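Local coordinates for protein KLLA0F12672p (Kluyveromyces lactis, PDB 4M3O) that probably acts as a zinc-binding phosphatase of the RNA polymerase II C-terminal domain and is represented here by the protein's own N-terminal domain, at residues A[114-119]-A[152-157]; A[42-46]-A[77-81]; A[65-69]-A[108-112]; A[122-126]-A[148-152]; A[53-57]-A[132-138]. One frame throughout, in Å; residues are numbered along the deposited sequence.

Contact 1 (A[114-119]-A[152-157]); sequences KAHFRC and LEEVLA. With ZN (zinc ion), chain C.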
# COMPACT_ATOMS: atom_id res chain seq x y z
N LYS A 114 -2.65 6.35 17.58
CA LYS A 114 -1.19 6.39 17.57
C LYS A 114 -0.60 5.00 17.14
O LYS A 114 0.49 4.89 16.54
CB LYS A 114 -0.68 6.77 18.95
CG LYS A 114 0.80 7.08 19.01
CD LYS A 114 1.35 6.56 20.32
CE LYS A 114 1.43 5.03 20.31
NZ LYS A 114 2.36 4.56 21.37
N ALA A 115 -1.34 3.98 17.49
CA ALA A 115 -1.00 2.61 17.24
C ALA A 115 -0.87 2.41 15.71
O ALA A 115 0.16 1.88 15.23
CB ALA A 115 -2.08 1.71 17.86
N HIS A 116 -1.86 2.92 14.97
CA HIS A 116 -1.85 2.82 13.48
C HIS A 116 -0.82 3.72 12.85
O HIS A 116 -0.20 3.32 11.86
CB HIS A 116 -3.26 2.92 12.88
CG HIS A 116 -3.99 1.61 12.90
ND1 HIS A 116 -5.22 1.42 12.33
CD2 HIS A 116 -3.60 0.39 13.34
CE1 HIS A 116 -5.59 0.16 12.47
NE2 HIS A 116 -4.61 -0.49 13.08
N PHE A 117 -0.59 4.90 13.43
CA PHE A 117 0.64 5.65 13.13
C PHE A 117 1.93 4.76 13.21
O PHE A 117 2.70 4.71 12.28
CB PHE A 117 0.77 6.90 14.04
CG PHE A 117 2.04 7.65 13.86
CD1 PHE A 117 2.50 8.00 12.62
CD2 PHE A 117 2.78 8.03 14.97
CE1 PHE A 117 3.69 8.72 12.47
CE2 PHE A 117 3.95 8.72 14.83
CZ PHE A 117 4.41 9.10 13.60
N ARG A 118 2.13 4.06 14.33
CA ARG A 118 3.35 3.25 14.52
C ARG A 118 3.38 2.03 13.58
O ARG A 118 4.42 1.67 13.04
CB ARG A 118 3.46 2.82 16.02
CG ARG A 118 3.65 3.95 17.01
CD ARG A 118 4.92 4.76 16.67
NE ARG A 118 5.48 5.48 17.81
CZ ARG A 118 6.37 6.48 17.72
NH1 ARG A 118 6.80 6.96 16.56
NH2 ARG A 118 6.88 7.00 18.82
N CYS A 119 2.25 1.37 13.39
CA CYS A 119 2.19 0.22 12.50
C CYS A 119 2.56 0.63 11.07
O CYS A 119 3.24 -0.11 10.34
CB CYS A 119 0.79 -0.42 12.52
SG CYS A 119 0.29 -1.17 14.06
N LEU A 152 3.53 -4.98 12.46
CA LEU A 152 3.45 -4.78 13.88
C LEU A 152 2.06 -5.04 14.42
O LEU A 152 1.12 -4.47 13.96
CB LEU A 152 3.85 -3.36 14.18
CG LEU A 152 3.73 -2.88 15.60
CD1 LEU A 152 4.68 -3.65 16.48
CD2 LEU A 152 3.99 -1.41 15.67
N GLU A 153 1.95 -5.91 15.42
CA GLU A 153 0.67 -6.13 16.09
C GLU A 153 0.19 -4.82 16.75
O GLU A 153 0.99 -4.10 17.42
CB GLU A 153 0.83 -7.22 17.16
CG GLU A 153 1.18 -8.62 16.61
CD GLU A 153 2.68 -8.82 16.30
OE1 GLU A 153 3.47 -7.87 16.56
OE2 GLU A 153 3.08 -9.94 15.85
N GLU A 154 -1.09 -4.51 16.61
CA GLU A 154 -1.63 -3.28 17.17
C GLU A 154 -1.44 -3.22 18.65
O GLU A 154 -1.07 -2.15 19.20
CB GLU A 154 -3.15 -3.16 16.98
CG GLU A 154 -3.59 -2.50 15.71
CD GLU A 154 -4.07 -3.50 14.69
OE1 GLU A 154 -3.55 -4.65 14.77
OE2 GLU A 154 -4.96 -3.14 13.85
N VAL A 155 -1.67 -4.35 19.31
CA VAL A 155 -1.45 -4.38 20.77
C VAL A 155 -0.03 -3.93 21.19
O VAL A 155 0.14 -3.37 22.30
CB VAL A 155 -1.93 -5.73 21.42
CG1 VAL A 155 -0.93 -6.86 21.22
CG2 VAL A 155 -2.27 -5.52 22.89
N LEU A 156 0.96 -4.15 20.33
CA LEU A 156 2.35 -3.78 20.68
C LEU A 156 2.67 -2.38 20.17
O LEU A 156 3.79 -1.90 20.36
CB LEU A 156 3.37 -4.78 20.11
CG LEU A 156 3.12 -6.17 20.68
CD1 LEU A 156 4.11 -7.07 20.01
CD2 LEU A 156 3.25 -6.22 22.23
N ALA A 157 1.71 -1.73 19.54
CA ALA A 157 2.02 -0.46 18.93
C ALA A 157 1.53 0.70 19.78
O ALA A 157 1.84 1.84 19.46
CB ALA A 157 1.40 -0.40 17.56
ZN ZN C . -6.54 3.03 11.51
O HOH W 1 2.93 -2.89 10.49
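Ala-157, the last residue of the chain, presents its methyl group as a small bump that settles into a hollow on helix 114-125 between Ala-115 and Cys-119, one turn apart. Ala-157 CB lies 4.1 Å from Ala-115 CB and 3.8 Å from Cys-119 SG, and CB of Arg-118 walls the hollow on a further side. The shapes are then exchanged. The sulfur of Cys-119, turned back along its helix by a chi1 of -66°, becomes the bump and fits between Ala-157 and the side chain of Leu-152, whose CD2 stands 4.0 Å from Cys-119 SG.

Beside this apolar seam the helix supplies one ligand of the Rtr1-type zinc finger. His-116 ND1 binds zinc at 2.2 Å, and Cys-74, Cys-79 and Cys-112 complete the site. The other ring nitrogen is taken by a second-shell carboxylate, as often happens with zinc-bound histidines: His-116 NE2 donates to Glu-154 OE2 over 2.8 Å, nearly straight at 168°. Glu-154, bent at its second torsion, brings this oxygen close to the imidazole plane, although the carboxylate itself is twisted 37° from the ring and is approached on its anti side. The pair of bonds fixes the ring's rotation, and the negative charge would probably make the imidazole a stronger donor to the metal.

At the exposed edge of the contact, the folded chain of Lys-114 reaches over the terminal residue, with a weak bond of 3.4 Å from Lys-114 NZ to Ala-157 O. At the far end of the seam a single water joins Cys-119 O to Leu-152 N.

Contact 2 (A[42-46]-A[77-81]); sequences DVKDA and PLCSK. With ZN (zinc ion), chain C.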
# COMPACT_ATOMS: atom_id res chain seq x y z
N ASP A 42 -9.89 -1.69 1.53
CA ASP A 42 -8.85 -1.84 2.54
C ASP A 42 -8.30 -3.21 2.34
O ASP A 42 -8.95 -4.05 1.74
CB ASP A 42 -9.41 -1.65 3.93
CG ASP A 42 -10.19 -0.32 4.07
OD1 ASP A 42 -9.75 0.72 3.52
OD2 ASP A 42 -11.24 -0.30 4.74
N VAL A 43 -7.09 -3.44 2.85
CA VAL A 43 -6.37 -4.70 2.68
C VAL A 43 -6.88 -5.71 3.70
O VAL A 43 -7.02 -5.42 4.86
CB VAL A 43 -4.86 -4.52 2.89
CG1 VAL A 43 -4.18 -5.87 3.04
CG2 VAL A 43 -4.29 -3.68 1.74
N LYS A 44 -7.17 -6.92 3.26
CA LYS A 44 -7.94 -7.75 4.13
C LYS A 44 -7.10 -8.33 5.25
O LYS A 44 -7.57 -8.43 6.35
CB LYS A 44 -8.70 -8.78 3.33
CG LYS A 44 -7.97 -10.05 3.02
CD LYS A 44 -8.99 -11.10 2.60
CE LYS A 44 -10.16 -11.19 3.58
NZ LYS A 44 -9.65 -11.40 4.97
N ASP A 45 -5.86 -8.67 5.01
CA ASP A 45 -5.13 -9.42 5.98
C ASP A 45 -3.63 -9.22 5.84
O ASP A 45 -3.13 -8.58 4.89
CB ASP A 45 -5.43 -10.95 5.76
CG ASP A 45 -5.17 -11.41 4.28
OD1 ASP A 45 -5.69 -12.47 3.83
OD2 ASP A 45 -4.48 -10.65 3.54
N ALA A 46 -2.91 -9.79 6.79
CA ALA A 46 -1.46 -9.72 6.84
C ALA A 46 -0.78 -10.21 5.57
O ALA A 46 0.24 -9.61 5.12
CB ALA A 46 -0.95 -10.49 8.05
N PRO A 77 -3.37 0.80 5.49
CA PRO A 77 -4.24 0.12 4.52
C PRO A 77 -5.13 -1.03 5.09
O PRO A 77 -6.17 -1.26 4.57
CB PRO A 77 -3.27 -0.39 3.42
CG PRO A 77 -2.03 0.39 3.60
CD PRO A 77 -1.98 0.89 5.02
N LEU A 78 -4.72 -1.67 6.17
CA LEU A 78 -5.54 -2.69 6.85
C LEU A 78 -6.74 -2.13 7.62
O LEU A 78 -7.58 -2.90 8.04
CB LEU A 78 -4.72 -3.46 7.83
CG LEU A 78 -3.69 -4.42 7.25
CD1 LEU A 78 -2.76 -4.77 8.39
CD2 LEU A 78 -4.39 -5.69 6.72
N CYS A 79 -6.82 -0.82 7.76
CA CYS A 79 -7.84 -0.22 8.60
C CYS A 79 -9.05 0.23 7.79
O CYS A 79 -8.89 0.78 6.68
CB CYS A 79 -7.26 1.03 9.23
SG CYS A 79 -8.20 1.73 10.61
N SER A 80 -10.23 0.09 8.36
CA SER A 80 -11.44 0.55 7.71
C SER A 80 -12.07 1.71 8.48
O SER A 80 -13.21 2.04 8.25
CB SER A 80 -12.44 -0.62 7.58
OG SER A 80 -12.73 -1.11 8.87
N LYS A 81 -11.33 2.34 9.37
CA LYS A 81 -11.77 3.63 9.93
C LYS A 81 -11.18 4.82 9.18
O LYS A 81 -10.31 4.67 8.29
CB LYS A 81 -11.40 3.72 11.40
CG LYS A 81 -11.86 2.48 12.13
CD LYS A 81 -11.53 2.49 13.60
CE LYS A 81 -11.70 1.08 14.13
NZ LYS A 81 -12.09 1.12 15.55
ZN ZN C . -6.54 3.03 11.51
O HOH W 2 -7.86 -5.45 7.41
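Val-43 is locked against Pro-77 by one backbone bond and a close pair of side chains, and this is the tightly packed part of the contact. Val-43 N donates to Pro-77 O at 2.9 Å, almost linearly (168°), but it arrives from above the carbonyl plane, 45° out of it. Next to the bond the two side chains lie side by side and point the same way, with Val-43 CG2 3.8 Å from Pro-77 CB. The other branch, CG1, stands anti to the backbone N (chi1 166°) and meets Leu-78 CD2 at 3.7 Å. That same Leu-78 CD2 presses on Val-43 O, 3.2 Å away.

Asp-42 is packed just as closely. Its OD2 lies 3.1 Å from Ser-80 CA, and the carboxylate faces the carbonyl of Cys-79, acceptor against acceptor. The juxtaposition is probably relieved by arginines: Asp-42 OD1 forms salt bridges with Arg-73 and Arg-68, and Arg-68 also makes a weak bond to Cys-79 O. One residue on, Cys-79 SG binds zinc at 2.3 Å and accepts a hydrogen bond from Lys-81 N, the NH-to-sulfur pattern familiar from zinc-cysteine loops.

The other flank is looser. Lys-44 and Ala-46 are exposed and scarcely touch the loop, and a water lies between the segments, 2.7 Å from Val-43 O and 2.6 Å from Leu-78 O.

Strand 42-43 runs parallel to strand 2-3, and Asp-45, its OD2 hydrogen-bonded to Thr-48, then caps the start of helix 46-52. Met-49 of that helix touches Val-43, Pro-77 and Leu-78, while Tyr-61 and Leu-64 of helix 58-70 pack on the proline.

Contact 3 (A[65-69]-A[108-112]); sequences VQERN and LTEYC. With ZN (zinc ion), chain C.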
# COMPACT_ATOMS: atom_id res chain seq x y z
N VAL A 65 -0.99 6.81 1.62
CA VAL A 65 -1.55 7.28 2.85
C VAL A 65 -2.29 8.59 2.57
O VAL A 65 -3.35 8.83 3.10
CB VAL A 65 -0.41 7.49 3.91
CG1 VAL A 65 -0.86 8.33 5.09
CG2 VAL A 65 0.13 6.14 4.42
N GLN A 66 -1.68 9.47 1.80
CA GLN A 66 -2.31 10.78 1.51
C GLN A 66 -3.65 10.58 0.76
O GLN A 66 -4.67 11.09 1.13
CB GLN A 66 -1.38 11.58 0.60
CG GLN A 66 -1.00 12.91 1.17
CD GLN A 66 -0.04 12.79 2.33
OE1 GLN A 66 -0.41 12.43 3.46
NE2 GLN A 66 1.22 13.13 2.07
N GLU A 67 -3.59 9.84 -0.33
CA GLU A 67 -4.78 9.56 -1.14
C GLU A 67 -5.86 8.88 -0.30
O GLU A 67 -7.05 9.20 -0.45
CB GLU A 67 -4.39 8.69 -2.32
CG GLU A 67 -4.99 8.99 -3.65
CD GLU A 67 -4.73 10.40 -4.07
OE1 GLU A 67 -5.73 11.11 -4.22
OE2 GLU A 67 -3.56 10.77 -4.22
N ARG A 68 -5.47 8.00 0.63
CA ARG A 68 -6.48 7.37 1.49
C ARG A 68 -7.14 8.39 2.43
O ARG A 68 -8.39 8.37 2.67
CB ARG A 68 -5.91 6.19 2.29
CG ARG A 68 -5.79 4.88 1.49
CD ARG A 68 -5.08 3.82 2.28
NE ARG A 68 -5.76 3.44 3.51
CZ ARG A 68 -6.72 2.52 3.55
NH1 ARG A 68 -7.13 1.93 2.42
NH2 ARG A 68 -7.30 2.22 4.73
N ASN A 69 -6.33 9.28 2.98
CA ASN A 69 -6.88 10.34 3.81
C ASN A 69 -7.91 11.28 3.05
O ASN A 69 -8.92 11.65 3.60
CB ASN A 69 -5.73 11.17 4.39
CG ASN A 69 -4.89 10.41 5.41
OD1 ASN A 69 -5.25 9.31 5.90
ND2 ASN A 69 -3.77 11.00 5.73
N LEU A 108 -2.63 12.19 14.12
CA LEU A 108 -4.09 12.04 14.12
C LEU A 108 -4.78 12.62 12.88
O LEU A 108 -5.95 12.33 12.61
CB LEU A 108 -4.71 12.62 15.40
CG LEU A 108 -4.90 11.76 16.68
CD1 LEU A 108 -5.00 10.26 16.43
CD2 LEU A 108 -3.77 12.07 17.65
N THR A 109 -4.06 13.37 12.07
CA THR A 109 -4.66 13.86 10.83
C THR A 109 -4.55 12.81 9.69
O THR A 109 -5.23 12.91 8.69
CB THR A 109 -4.05 15.22 10.43
OG1 THR A 109 -2.69 15.04 10.05
CG2 THR A 109 -4.12 16.22 11.62
N GLU A 110 -3.74 11.77 9.93
CA GLU A 110 -3.46 10.73 8.95
C GLU A 110 -3.89 9.29 9.38
O GLU A 110 -4.14 8.42 8.54
CB GLU A 110 -1.97 10.75 8.65
CG GLU A 110 -1.49 12.04 8.03
CD GLU A 110 0.00 12.03 7.75
OE1 GLU A 110 0.74 11.11 8.19
OE2 GLU A 110 0.45 12.97 7.11
N TYR A 111 -4.04 9.10 10.68
CA TYR A 111 -4.36 7.80 11.24
C TYR A 111 -5.47 7.94 12.23
O TYR A 111 -5.62 9.00 12.82
CB TYR A 111 -3.09 7.23 11.93
CG TYR A 111 -2.04 7.07 10.92
CD1 TYR A 111 -1.03 8.03 10.78
CD2 TYR A 111 -2.06 5.98 10.05
CE1 TYR A 111 -0.06 7.90 9.78
CE2 TYR A 111 -1.09 5.83 9.07
CZ TYR A 111 -0.10 6.79 8.93
OH TYR A 111 0.83 6.66 7.88
N CYS A 112 -6.16 6.83 12.49
CA CYS A 112 -7.23 6.73 13.49
C CYS A 112 -6.68 6.84 14.91
O CYS A 112 -7.35 7.40 15.79
CB CYS A 112 -8.03 5.41 13.35
SG CYS A 112 -7.04 3.89 13.57
ZN ZN C . -6.54 3.03 11.51
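Val-65 and Tyr-111 cross at about a right angle where helix 58-70 flanks the loop that brings Cys-112 to the zinc finger. Both valine methyls reach the phenol end of the tyrosine, Val-65 CG2 at 3.6 Å and CG1 at 3.7 Å from Tyr-111 OH. CG1 approaches the ring itself obliquely. The hydroxyl they touch has its polar partner in Ser-120, to which it is hydrogen-bonded, so the phenol end meets the valine methyls and also bonds to helix 114-125.

One helical turn further on, the side chain of Asn-69 crosses Glu-110 obliquely. It passes close to CA, CB and CG of the glutamate, with Asn-69 CG 3.8 Å from Glu-110 CA, and so meets the root of that side chain rather than its charged end. Glu-110 is extended beyond CG (chi2 180°), which carries the carboxylate away from the backbone. There it crosses the end of Gln-66, whose chain is bent at chi2, with the two flat groups 48° apart.

The residue after Tyr-111 enters the metal site shared with Cys-74, Cys-79 and His-116: Cys-112 SG binds the zinc ion at 2.3 Å.

Contact 4 (A[122-126]-A[148-152]); sequences FYQFQ and EIQLL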
# COMPACT_ATOMS: atom_id res chain seq x y z
N PHE A 122 6.30 1.41 10.90
CA PHE A 122 6.97 0.13 10.98
C PHE A 122 6.99 -0.53 9.61
O PHE A 122 8.04 -1.01 9.14
CB PHE A 122 6.25 -0.75 12.01
CG PHE A 122 6.93 -2.06 12.33
CD1 PHE A 122 6.63 -3.21 11.62
CD2 PHE A 122 7.86 -2.17 13.39
CE1 PHE A 122 7.22 -4.45 11.96
CE2 PHE A 122 8.49 -3.41 13.69
CZ PHE A 122 8.14 -4.54 12.97
N TYR A 123 5.84 -0.50 8.94
CA TYR A 123 5.75 -1.07 7.59
C TYR A 123 6.59 -0.27 6.60
O TYR A 123 7.30 -0.84 5.81
CB TYR A 123 4.30 -1.12 7.15
CG TYR A 123 3.99 -1.76 5.84
CD1 TYR A 123 4.00 -3.14 5.70
CD2 TYR A 123 3.64 -0.98 4.74
CE1 TYR A 123 3.71 -3.71 4.47
CE2 TYR A 123 3.31 -1.55 3.50
CZ TYR A 123 3.35 -2.93 3.38
OH TYR A 123 2.99 -3.50 2.18
N GLN A 124 6.48 1.07 6.63
CA GLN A 124 7.16 1.93 5.66
C GLN A 124 8.63 1.81 5.79
O GLN A 124 9.34 1.76 4.77
CB GLN A 124 6.74 3.40 5.81
CG GLN A 124 7.41 4.22 4.76
CD GLN A 124 7.25 5.69 4.94
OE1 GLN A 124 7.46 6.18 6.01
NE2 GLN A 124 6.94 6.42 3.86
N PHE A 125 9.14 1.83 7.03
CA PHE A 125 10.58 1.66 7.25
C PHE A 125 11.16 0.44 6.52
O PHE A 125 12.33 0.46 6.16
CB PHE A 125 10.91 1.53 8.74
CG PHE A 125 10.63 2.76 9.53
CD1 PHE A 125 10.74 4.00 8.98
CD2 PHE A 125 10.34 2.67 10.88
CE1 PHE A 125 10.50 5.14 9.73
CE2 PHE A 125 10.11 3.78 11.64
CZ PHE A 125 10.20 5.04 11.07
N GLN A 126 10.36 -0.59 6.27
CA GLN A 126 10.93 -1.76 5.65
C GLN A 126 10.81 -1.74 4.13
O GLN A 126 11.28 -2.62 3.48
CB GLN A 126 10.24 -3.02 6.16
CG GLN A 126 10.38 -3.22 7.67
CD GLN A 126 9.40 -4.28 8.12
OE1 GLN A 126 9.63 -5.43 7.89
NE2 GLN A 126 8.30 -3.89 8.73
N GLU A 148 11.29 -10.96 4.09
CA GLU A 148 9.90 -10.98 4.43
C GLU A 148 9.59 -9.80 5.30
O GLU A 148 10.24 -9.57 6.28
CB GLU A 148 9.52 -12.27 5.12
CG GLU A 148 8.38 -12.08 6.10
CD GLU A 148 7.05 -12.61 5.61
OE1 GLU A 148 6.54 -13.59 6.17
OE2 GLU A 148 6.51 -12.02 4.67
N ILE A 149 8.58 -9.06 4.91
CA ILE A 149 8.23 -7.82 5.55
C ILE A 149 7.50 -8.23 6.83
O ILE A 149 6.76 -9.20 6.80
CB ILE A 149 7.33 -6.91 4.65
CG1 ILE A 149 7.96 -6.70 3.29
CG2 ILE A 149 7.14 -5.52 5.27
CD1 ILE A 149 9.35 -6.08 3.25
N GLN A 150 7.71 -7.49 7.90
CA GLN A 150 7.13 -7.78 9.22
C GLN A 150 6.01 -6.76 9.47
O GLN A 150 6.18 -5.58 9.14
CB GLN A 150 8.16 -7.51 10.29
CG GLN A 150 9.49 -8.20 10.17
CD GLN A 150 9.29 -9.63 10.52
OE1 GLN A 150 9.11 -10.01 11.70
NE2 GLN A 150 9.17 -10.41 9.46
N LEU A 151 4.93 -7.20 10.10
CA LEU A 151 3.81 -6.30 10.42
C LEU A 151 3.73 -6.16 11.95
O LEU A 151 3.81 -7.12 12.65
CB LEU A 151 2.50 -6.91 9.93
CG LEU A 151 2.40 -7.00 8.42
CD1 LEU A 151 1.04 -7.51 8.04
CD2 LEU A 151 2.65 -5.70 7.74
N LEU A 152 3.53 -4.98 12.46
CA LEU A 152 3.45 -4.78 13.88
C LEU A 152 2.06 -5.04 14.42
O LEU A 152 1.12 -4.47 13.96
CB LEU A 152 3.85 -3.36 14.18
CG LEU A 152 3.73 -2.88 15.60
CD1 LEU A 152 4.68 -3.65 16.48
CD2 LEU A 152 3.99 -1.41 15.67
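Phe-122 and Tyr-123 both set CG opposite the backbone N (chi1 -173° and -176°), and from adjacent positions on the helix their rings both reach the extended segment 148-152, at different points along it. The motif is an extended tail docked along the last turns of helix 114-125, with a glutamine side chain pairing to it much as a neighbouring strand would.

Phe-122 uses two surfaces. Leu-152 CB sits over one face of the ring, 4.0 Å from the centroid of Phe-122, in a CH-pi contact shifted toward the rim. The edge meets the tail's backbone, where Phe-122 CE1 comes within 3.2 Å of Gln-150 O. Tyr-123 reaches the aliphatic side of the tail. It runs alongside Leu-151, whose CD2 lies 3.5 Å from Tyr-123 CD1, and crosses Ile-149 at about a right angle. The tyrosine hydroxyl is hydrogen-bonded to Met-49 O on helix 46-52, and Leu-151 packs on the same helix, so the tail also rests on that second support.

Gln-126, extended beyond CG, reads both polar groups of one tail residue. Gln-150 N donates to Gln-126 OE1 at 2.8 Å, and Gln-126 NE2 returns a bond of 2.7 Å to Gln-150 O. Three bonds therefore fix the rotation of the amide, the third running back into its own helix: Gln-126 NE2 to Phe-122 O, 2.9 Å and nearly straight at 173°.

Contact 5 (A[53-57]-A[132-138]); sequences SRFLT and LFARVGV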
# COMPACT_ATOMS: atom_id res chain seq x y z
N SER A 53 4.05 -5.08 -0.64
CA SER A 53 5.27 -4.36 -0.41
C SER A 53 6.13 -4.44 -1.62
O SER A 53 6.88 -3.51 -1.89
CB SER A 53 6.00 -4.87 0.86
OG SER A 53 6.34 -6.27 0.73
N ARG A 54 6.08 -5.58 -2.35
CA ARG A 54 6.89 -5.68 -3.56
C ARG A 54 6.55 -4.62 -4.61
O ARG A 54 7.39 -4.23 -5.42
CB ARG A 54 6.74 -7.06 -4.19
CG ARG A 54 5.44 -7.25 -4.98
CD ARG A 54 5.36 -8.75 -5.39
NE ARG A 54 5.35 -9.58 -4.19
CZ ARG A 54 5.36 -10.92 -4.17
NH1 ARG A 54 5.26 -11.64 -5.27
NH2 ARG A 54 5.36 -11.52 -3.00
N PHE A 55 5.33 -4.10 -4.58
CA PHE A 55 4.97 -3.08 -5.54
C PHE A 55 5.10 -1.63 -5.01
O PHE A 55 4.62 -0.75 -5.66
CB PHE A 55 3.54 -3.30 -6.00
CG PHE A 55 3.32 -4.64 -6.64
CD1 PHE A 55 2.50 -5.60 -6.05
CD2 PHE A 55 4.06 -5.00 -7.77
CE1 PHE A 55 2.36 -6.85 -6.63
CE2 PHE A 55 3.91 -6.23 -8.37
CZ PHE A 55 3.07 -7.16 -7.80
N LEU A 56 5.62 -1.41 -3.81
CA LEU A 56 5.62 -0.07 -3.22
C LEU A 56 7.02 0.39 -2.87
O LEU A 56 7.79 -0.38 -2.29
CB LEU A 56 4.75 -0.02 -1.99
CG LEU A 56 3.25 -0.22 -2.23
CD1 LEU A 56 2.64 -0.30 -0.85
CD2 LEU A 56 2.60 0.87 -2.99
N THR A 57 7.34 1.63 -3.22
CA THR A 57 8.51 2.30 -2.66
C THR A 57 8.03 3.03 -1.43
O THR A 57 6.82 3.13 -1.19
CB THR A 57 9.11 3.35 -3.59
OG1 THR A 57 8.13 4.39 -3.83
CG2 THR A 57 9.53 2.70 -4.88
N LEU A 132 10.45 0.63 -8.89
CA LEU A 132 9.67 -0.51 -9.34
C LEU A 132 10.19 -1.08 -10.62
O LEU A 132 10.23 -2.32 -10.81
CB LEU A 132 8.23 -0.13 -9.58
CG LEU A 132 7.26 -0.61 -8.55
CD1 LEU A 132 7.40 0.36 -7.37
CD2 LEU A 132 5.84 -0.67 -9.12
N PHE A 133 10.56 -0.19 -11.52
CA PHE A 133 11.03 -0.56 -12.85
C PHE A 133 12.31 -1.40 -12.68
O PHE A 133 12.53 -2.28 -13.50
CB PHE A 133 11.23 0.71 -13.72
CG PHE A 133 11.78 0.41 -15.09
CD1 PHE A 133 10.98 -0.21 -16.05
CD2 PHE A 133 13.08 0.77 -15.42
CE1 PHE A 133 11.48 -0.52 -17.31
CE2 PHE A 133 13.59 0.48 -16.69
CZ PHE A 133 12.78 -0.15 -17.64
N ALA A 134 13.10 -1.18 -11.61
CA ALA A 134 14.36 -1.95 -11.37
C ALA A 134 14.16 -3.25 -10.60
O ALA A 134 15.12 -3.98 -10.31
CB ALA A 134 15.41 -1.08 -10.68
N ARG A 135 12.91 -3.60 -10.33
CA ARG A 135 12.63 -4.82 -9.57
C ARG A 135 12.37 -5.98 -10.56
O ARG A 135 11.23 -6.21 -10.98
CB ARG A 135 11.46 -4.59 -8.60
CG ARG A 135 11.79 -3.63 -7.47
CD ARG A 135 10.57 -3.35 -6.61
NE ARG A 135 10.78 -2.21 -5.73
CZ ARG A 135 10.15 -1.96 -4.59
NH1 ARG A 135 9.16 -2.70 -4.10
NH2 ARG A 135 10.45 -0.85 -3.95
N VAL A 136 13.42 -6.69 -10.93
CA VAL A 136 13.32 -7.63 -12.07
C VAL A 136 12.28 -8.71 -11.78
O VAL A 136 12.33 -9.41 -10.76
CB VAL A 136 14.66 -8.28 -12.48
CG1 VAL A 136 15.81 -7.25 -12.44
CG2 VAL A 136 14.97 -9.51 -11.63
N GLY A 137 11.33 -8.83 -12.68
CA GLY A 137 10.28 -9.84 -12.57
C GLY A 137 9.32 -9.66 -11.42
O GLY A 137 8.65 -10.59 -11.10
N VAL A 138 9.15 -8.44 -10.86
CA VAL A 138 8.15 -8.26 -9.76
C VAL A 138 6.73 -8.53 -10.15
O VAL A 138 5.89 -8.68 -9.31
CB VAL A 138 7.95 -6.81 -9.17
CG1 VAL A 138 8.41 -6.70 -7.76
CG2 VAL A 138 8.31 -5.65 -10.11
O HOH W 3 9.49 -2.24 -1.18
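Arg-135 reaches into the bend formed by residues 53-57 and gathers the bend's backbone carbonyls around one guanidinium group. The shortest bond runs from Arg-135 NH1 to Arg-54 O, 2.7 Å long, but the donor stands well above that carbonyl plane, 65° out of it. Arg-135 NH2 bonds Leu-56 O at 3.2 Å, and a weak bond of 3.3 Å links NH1 to Ser-53 O. A water also bridges the guanidinium and Leu-56, donating to Leu-56 O at 2.8 Å and accepting from Arg-135 NH1. The partners gather at the edge of the flat group, so a buried positive charge is met by several carbonyl dipoles.

Apolar groups flank this polar centre. Leu-132 CD1 lies 3.4 Å from Phe-55 O and also touches the methyl of Thr-57. Val-138 CG1 comes to 4.0 Å from Arg-54 CB, the two side chains sliding past each other in opposite directions. The ring of Phe-55 meets the carbonyl of Val-138 obliquely, its CE2 being 3.3 Å from Val-138 O, while CG of Arg-54 rests over the centre of that ring.

What positions the arginine is in part its own straight chain, extended from CG to NE, and in part Glu-130, whose carbonyl takes a further bond from NH2. A type II turn from Arg-135 to Val-138, with Gly-137 at a phi of 67°, swings the valine back to the bend.

The bend connects helix 46-52 to helix 58-70, whose start Thr-57 caps through OG1 to the backbone N of Asp-60. Helix 24-40 lies alongside, with Leu-34 touching Phe-55 and Val-27 and Ser-31 touching Leu-132.

In the fold
Contacts 1, 2 and 3 converge on one zinc ion, each contributing a ligand, and Cys-74 supplies the fourth; their centres lie 13 to 15 Å apart. Contacts 2 and 3 are also joined by a salt bridge, Asp-42 OD1 to Arg-68 NH1 at 3.1 Å. Contact 4 shares Leu-152 and helix 114-125 with contact 1, so the tail runs along the helix from contact 4 toward the metal site, the Leu-152 side chain still about 12 Å from zinc. Contact 5 lies on the opposite side of the chain's centre, about 26 Å centre to centre from contact 1, yet touches contact 4 through Ile-149 CG1 and Ser-53 OG at 3.1 Å.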